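Local coordinates for protein sulfotransferase (Alicyclobacillus acidocaldarius subsp. acidocaldarius, PDB 3RNL) that probably acts as a sulfotransferase, moving a sulfuryl group onto an acceptor that is not identified, and binds magnesium ions, at residues R26-S29 against D33-I36; E149-H154 against L158-A163. All blocks are in the same frame, centred on the assembly; numbering follows the deposited sequence. Where two conformers were deposited one is given.

Contact 1. Residues R26-S29 against D33-I36; sequences RYLS and DIYI. With MG (magnesium ion), chain B.
Ile34 sets its side chain against the last turn of the helix that holds Leu28, and it does so mainly by wrapping a backbone carbonyl oxygen. Followed outward, Ile34 begins with CB 3.4 Å from Leu28 O. The branch CG2 meets the same oxygen at 3.6 Å, while CG1 passes it at a longer range. At the tip, CD1 is still within 3.6 Å of Leu28 O and also reaches CD2 of Leu28 at 3.9 Å. CG1 lies beside the backbone N and anti to the carbonyl carbon (chi1 -59°), and the chain is extended beyond it (chi2 178°), which carries CD1 past the carbonyl to the leucine methyl. The two side chains cross obliquely, with Leu28 going on to pack on Val199 and Cys202 of helix 195-206. Two residues on, Ile36 sends CD1 toward Leu28 CB and brings CB within 3.5 Å of Ser29 OG. In one of the two modelled conformers of Ser29, that hydroxyl bonds to the carbonyl oxygen of Asp25, a turn earlier, and accepts a bond from water 1, which also donates to Ile36 O. On the polar side the backbone closes round a magnesium ion. Ser29 O and Ile34 O each bind it at 2.4 Å, roughly at right angles; water 4 stands opposite the first, water 3 opposite the second, and His31 O and water 2 bring the ligands to six. The protein's share of the shell is thus three backbone carbonyl oxygens, while Ile34 and Ile36 face Phe11 on strand 11-13. This is the second bend of a beta-alpha-beta crossover, where helix 21-29 hands the chain to edge strand 34-35 in the parallel sheet of a P-loop-like sulfotransferase fold.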
# COMPACT_ATOMS: atom_id res chain seq x y z
N ARG A 26 0.17 -11.76 4.94
CA ARG A 26 -0.03 -13.17 5.24
C ARG A 26 1.20 -13.80 5.90
O ARG A 26 1.09 -14.52 6.91
CB ARG A 26 -0.41 -13.92 3.95
CG ARG A 26 -0.63 -15.41 4.12
CD ARG A 26 -1.49 -15.95 2.97
NE ARG A 26 -1.11 -15.36 1.69
CZ ARG A 26 -0.18 -15.86 0.88
NH1 ARG A 26 0.46 -16.97 1.22
NH2 ARG A 26 0.10 -15.26 -0.27
N TYR A 27 2.38 -13.52 5.36
CA TYR A 27 3.61 -14.08 5.92
C TYR A 27 3.92 -13.55 7.33
O TYR A 27 4.32 -14.32 8.20
CB TYR A 27 4.79 -13.81 5.00
CG TYR A 27 4.64 -14.39 3.62
CD1 TYR A 27 3.82 -15.51 3.40
CD2 TYR A 27 5.30 -13.84 2.54
CE1 TYR A 27 3.68 -16.04 2.13
CE2 TYR A 27 5.17 -14.38 1.26
CZ TYR A 27 4.35 -15.48 1.07
OH TYR A 27 4.23 -16.01 -0.19
N LEU A 28 3.78 -12.25 7.54
CA LEU A 28 4.07 -11.69 8.86
C LEU A 28 3.10 -12.21 9.91
O LEU A 28 3.50 -12.46 11.06
CB LEU A 28 4.02 -10.16 8.82
CG LEU A 28 5.19 -9.53 8.07
CD1 LEU A 28 4.95 -8.03 7.91
CD2 LEU A 28 6.51 -9.78 8.78
N SER A 29 1.84 -12.38 9.52
CA SER A 29 0.80 -12.85 10.44
C SER A 29 1.15 -14.21 11.02
O SER A 29 0.74 -14.54 12.13
CB SER A 29 -0.55 -12.94 9.74
OG SER A 29 -1.00 -11.67 9.31
N ASP A 33 4.92 -13.80 17.27
CA ASP A 33 4.99 -12.50 17.96
C ASP A 33 4.32 -11.35 17.20
O ASP A 33 4.50 -10.19 17.57
CB ASP A 33 6.44 -12.16 18.32
CG ASP A 33 6.56 -11.47 19.67
OD1 ASP A 33 5.54 -11.35 20.41
OD2 ASP A 33 7.69 -11.05 20.00
N ILE A 34 3.65 -11.65 16.09
CA ILE A 34 2.98 -10.60 15.30
C ILE A 34 1.50 -10.90 15.15
O ILE A 34 1.13 -12.03 14.80
CB ILE A 34 3.59 -10.53 13.89
CG1 ILE A 34 5.09 -10.22 13.97
CG2 ILE A 34 2.87 -9.47 13.04
CD1 ILE A 34 5.77 -10.19 12.60
N TYR A 35 0.64 -9.91 15.40
CA TYR A 35 -0.79 -10.07 15.15
C TYR A 35 -1.27 -9.04 14.14
O TYR A 35 -0.99 -7.86 14.29
CB TYR A 35 -1.62 -9.90 16.43
CG TYR A 35 -3.09 -10.13 16.16
CD1 TYR A 35 -3.62 -11.42 16.18
CD2 TYR A 35 -3.94 -9.07 15.84
CE1 TYR A 35 -4.95 -11.65 15.91
CE2 TYR A 35 -5.29 -9.30 15.57
CZ TYR A 35 -5.78 -10.59 15.61
OH TYR A 35 -7.10 -10.85 15.33
N ILE A 36 -1.88 -9.51 13.06
CA ILE A 36 -2.60 -8.68 12.10
C ILE A 36 -4.05 -9.15 11.98
O ILE A 36 -4.27 -10.34 11.75
CB ILE A 36 -1.92 -8.65 10.73
CG1 ILE A 36 -0.48 -8.14 10.87
CG2 ILE A 36 -2.71 -7.74 9.79
CD1 ILE A 36 0.30 -8.26 9.59
MG MG B . 1.00 -14.35 14.51
O HOH W 1 -3.83 -11.47 9.21
O HOH W 2 -1.59 -14.44 14.51
O HOH W 3 1.03 -16.89 14.56
O HOH W 4 0.47 -14.78 16.95

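Contact 2. Residues E149-H154 against L158-A163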
# COMPACT_ATOMS: atom_id res chain seq x y z
N GLU A 149 -10.91 12.15 -15.68
CA GLU A 149 -12.35 12.30 -15.50
C GLU A 149 -12.88 11.46 -14.34
O GLU A 149 -13.86 11.84 -13.69
CB GLU A 149 -13.12 11.99 -16.79
CG GLU A 149 -13.16 10.52 -17.18
CD GLU A 149 -14.18 10.23 -18.27
OE1 GLU A 149 -15.27 10.85 -18.26
OE2 GLU A 149 -13.90 9.38 -19.14
N ARG A 150 -12.24 10.33 -14.08
CA ARG A 150 -12.63 9.47 -12.97
C ARG A 150 -12.20 10.05 -11.63
O ARG A 150 -12.89 9.90 -10.62
CB ARG A 150 -12.06 8.06 -13.15
CG ARG A 150 -12.75 7.34 -14.30
CD ARG A 150 -12.07 6.03 -14.63
NE ARG A 150 -12.86 5.22 -15.56
CZ ARG A 150 -12.36 4.20 -16.24
NH1 ARG A 150 -11.08 3.90 -16.11
NH2 ARG A 150 -13.13 3.49 -17.06
N ILE A 151 -11.07 10.75 -11.62
CA ILE A 151 -10.68 11.46 -10.40
C ILE A 151 -11.70 12.56 -10.12
O ILE A 151 -12.15 12.72 -8.98
CB ILE A 151 -9.25 12.03 -10.50
CG1 ILE A 151 -8.23 10.88 -10.54
CG2 ILE A 151 -8.98 12.95 -9.31
CD1 ILE A 151 -6.79 11.33 -10.75
N ARG A 152 -12.08 13.32 -11.14
CA ARG A 152 -13.10 14.36 -10.96
C ARG A 152 -14.43 13.80 -10.48
O ARG A 152 -15.14 14.45 -9.71
CB ARG A 152 -13.33 15.14 -12.26
CG ARG A 152 -12.16 16.01 -12.69
CD ARG A 152 -12.59 17.05 -13.72
NE ARG A 152 -13.10 16.44 -14.95
CZ ARG A 152 -12.34 16.15 -16.01
NH1 ARG A 152 -12.88 15.59 -17.08
NH2 ARG A 152 -11.04 16.42 -15.99
N GLN A 153 -14.78 12.60 -10.94
CA GLN A 153 -16.07 11.99 -10.61
C GLN A 153 -16.05 11.20 -9.29
O GLN A 153 -17.07 10.65 -8.88
CB GLN A 153 -16.56 11.09 -11.75
CG GLN A 153 -16.93 11.86 -13.02
CD GLN A 153 -17.18 10.96 -14.21
OE1 GLN A 153 -16.99 9.75 -14.14
NE2 GLN A 153 -17.60 11.55 -15.32
N HIS A 154 -14.89 11.19 -8.64
CA HIS A 154 -14.71 10.51 -7.35
C HIS A 154 -14.84 8.99 -7.41
O HIS A 154 -15.42 8.36 -6.53
CB HIS A 154 -15.68 11.06 -6.30
CG HIS A 154 -15.58 12.55 -6.11
ND1 HIS A 154 -16.66 13.32 -5.76
CD2 HIS A 154 -14.52 13.39 -6.19
CE1 HIS A 154 -16.28 14.59 -5.66
NE2 HIS A 154 -14.98 14.65 -5.91
N LEU A 158 -8.29 2.79 -6.81
CA LEU A 158 -7.82 1.67 -7.63
C LEU A 158 -7.80 2.07 -9.10
O LEU A 158 -6.97 1.59 -9.89
CB LEU A 158 -8.69 0.42 -7.43
CG LEU A 158 -8.21 -0.87 -8.11
CD1 LEU A 158 -6.75 -1.20 -7.75
CD2 LEU A 158 -9.12 -2.04 -7.73
N TRP A 159 -8.71 2.96 -9.47
CA TRP A 159 -8.78 3.44 -10.85
C TRP A 159 -7.70 4.46 -11.19
O TRP A 159 -7.55 4.81 -12.38
CB TRP A 159 -10.14 4.08 -11.14
CG TRP A 159 -11.35 3.21 -10.93
CD1 TRP A 159 -12.07 3.06 -9.77
CD2 TRP A 159 -12.03 2.44 -11.93
NE1 TRP A 159 -13.15 2.23 -9.99
CE2 TRP A 159 -13.14 1.83 -11.30
CE3 TRP A 159 -11.81 2.21 -13.29
CZ2 TRP A 159 -14.03 1.00 -11.99
CZ3 TRP A 159 -12.70 1.37 -13.98
CH2 TRP A 159 -13.79 0.78 -13.33
N TYR A 160 -6.93 4.96 -10.22
CA TYR A 160 -6.08 6.08 -10.63
C TYR A 160 -4.72 5.47 -10.91
O TYR A 160 -3.82 5.47 -10.06
CB TYR A 160 -5.90 7.04 -9.44
CG TYR A 160 -7.14 7.64 -8.79
CD1 TYR A 160 -8.41 7.48 -9.34
CD2 TYR A 160 -7.02 8.37 -7.62
CE1 TYR A 160 -9.54 8.04 -8.71
CE2 TYR A 160 -8.12 8.92 -6.99
CZ TYR A 160 -9.37 8.75 -7.53
OH TYR A 160 -10.45 9.32 -6.86
N TYR A 161 -4.48 5.20 -12.18
CA TYR A 161 -3.33 4.41 -12.56
C TYR A 161 -2.08 5.21 -12.32
O TYR A 161 -1.10 4.70 -11.75
CB TYR A 161 -3.42 4.05 -14.04
CG TYR A 161 -4.58 3.16 -14.34
CD1 TYR A 161 -4.70 1.91 -13.75
CD2 TYR A 161 -5.57 3.55 -15.24
CE1 TYR A 161 -5.77 1.08 -14.02
CE2 TYR A 161 -6.65 2.73 -15.51
CZ TYR A 161 -6.74 1.50 -14.91
OH TYR A 161 -7.82 0.69 -15.20
N ARG A 162 -2.10 6.45 -12.77
CA ARG A 162 -0.95 7.34 -12.62
C ARG A 162 -0.84 7.92 -11.21
O ARG A 162 0.24 7.90 -10.61
CB ARG A 162 -1.02 8.49 -13.65
CG ARG A 162 -0.70 8.08 -15.09
CD ARG A 162 -0.99 9.24 -16.07
NE ARG A 162 -0.16 9.19 -17.27
CZ ARG A 162 -0.53 8.64 -18.43
NH1 ARG A 162 -1.73 8.09 -18.54
NH2 ARG A 162 0.30 8.64 -19.47
N ALA A 163 -1.94 8.43 -10.66
CA ALA A 163 -1.84 9.20 -9.42
C ALA A 163 -1.29 8.34 -8.28
O ALA A 163 -0.46 8.79 -7.47
CB ALA A 163 -3.18 9.80 -9.02
O HOH W 5 -8.86 5.32 -14.86
O HOH W 6 -11.36 12.04 -6.40
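Ile151 and Tyr160 make the tight half of this contact, the isoleucine standing over one face of the phenol ring. Its CG1 lies 3.6 Å from the ring centroid and only 11° off the normal, a CH-pi contact centred on the ring. CG1 takes that place because it sits anti to the carbonyl carbon (chi1 -67°), and CD1 then runs on toward CG of the tyrosine. Next to it, Arg150 stretches out from CG to NE, and Trp159 CE3 lies over one face of its guanidinium, off the centre. NH1 comes to 3.4 Å from CE3, but the two planes are 57° apart, so the groups meet at a slant and do not stack. Water 5 bridges this buried pair, accepting from Arg150 NH1 and donating to Trp159 O. Both polar ends are held by outside partners: Arg150 forms a salt bridge with Glu136 and a hydrogen bond with Ser143, and Trp159 NE1 bonds to Asp59. The helix that carries Arg150 and Ile151, 147-152, closes in a Schellman motif. His154 there has positive phi, and the chain then turns back through 158-163 to lie against the helix it has just left. Replacing Tyr160 with an alanine would probably leave Ile151 CG1 without the ring it rests on and water 6 without its hydroxyl partner. The side toward His154 is slacker and relies on water. Water 6 donates to Ile151 O at 2.8 Å, is hydrogen-bonded to Tyr160 OH at 2.9 Å, and lies at the edge of the exposed His154 ring. No direct hydrogen bond joins the two segments, and the tip of Ile151, CD1, meets Ala163 CB only at 4.3 Å.

From the N terminus, the chain runs through strand 11-13 and helix 21-29 before contact 1 closes a loop of three residues, 30-32, and delivers it to the edge strand 34-35. The three further sheet strands 85-89, 111-116 and 183-187 complete the sheet, and between the last two along the chain contact 2 closes a second loop, 155-157, beyond helix 147-152. The two loops follow in series, neither nested nor crossed. Contact 1 ties a helix to the sheet, contact 2 a helix to the loop leading to helix 167-178. Their centres lie 32 Å apart, on opposite sides of the chain's centre, with nearest atoms about 17 Å apart.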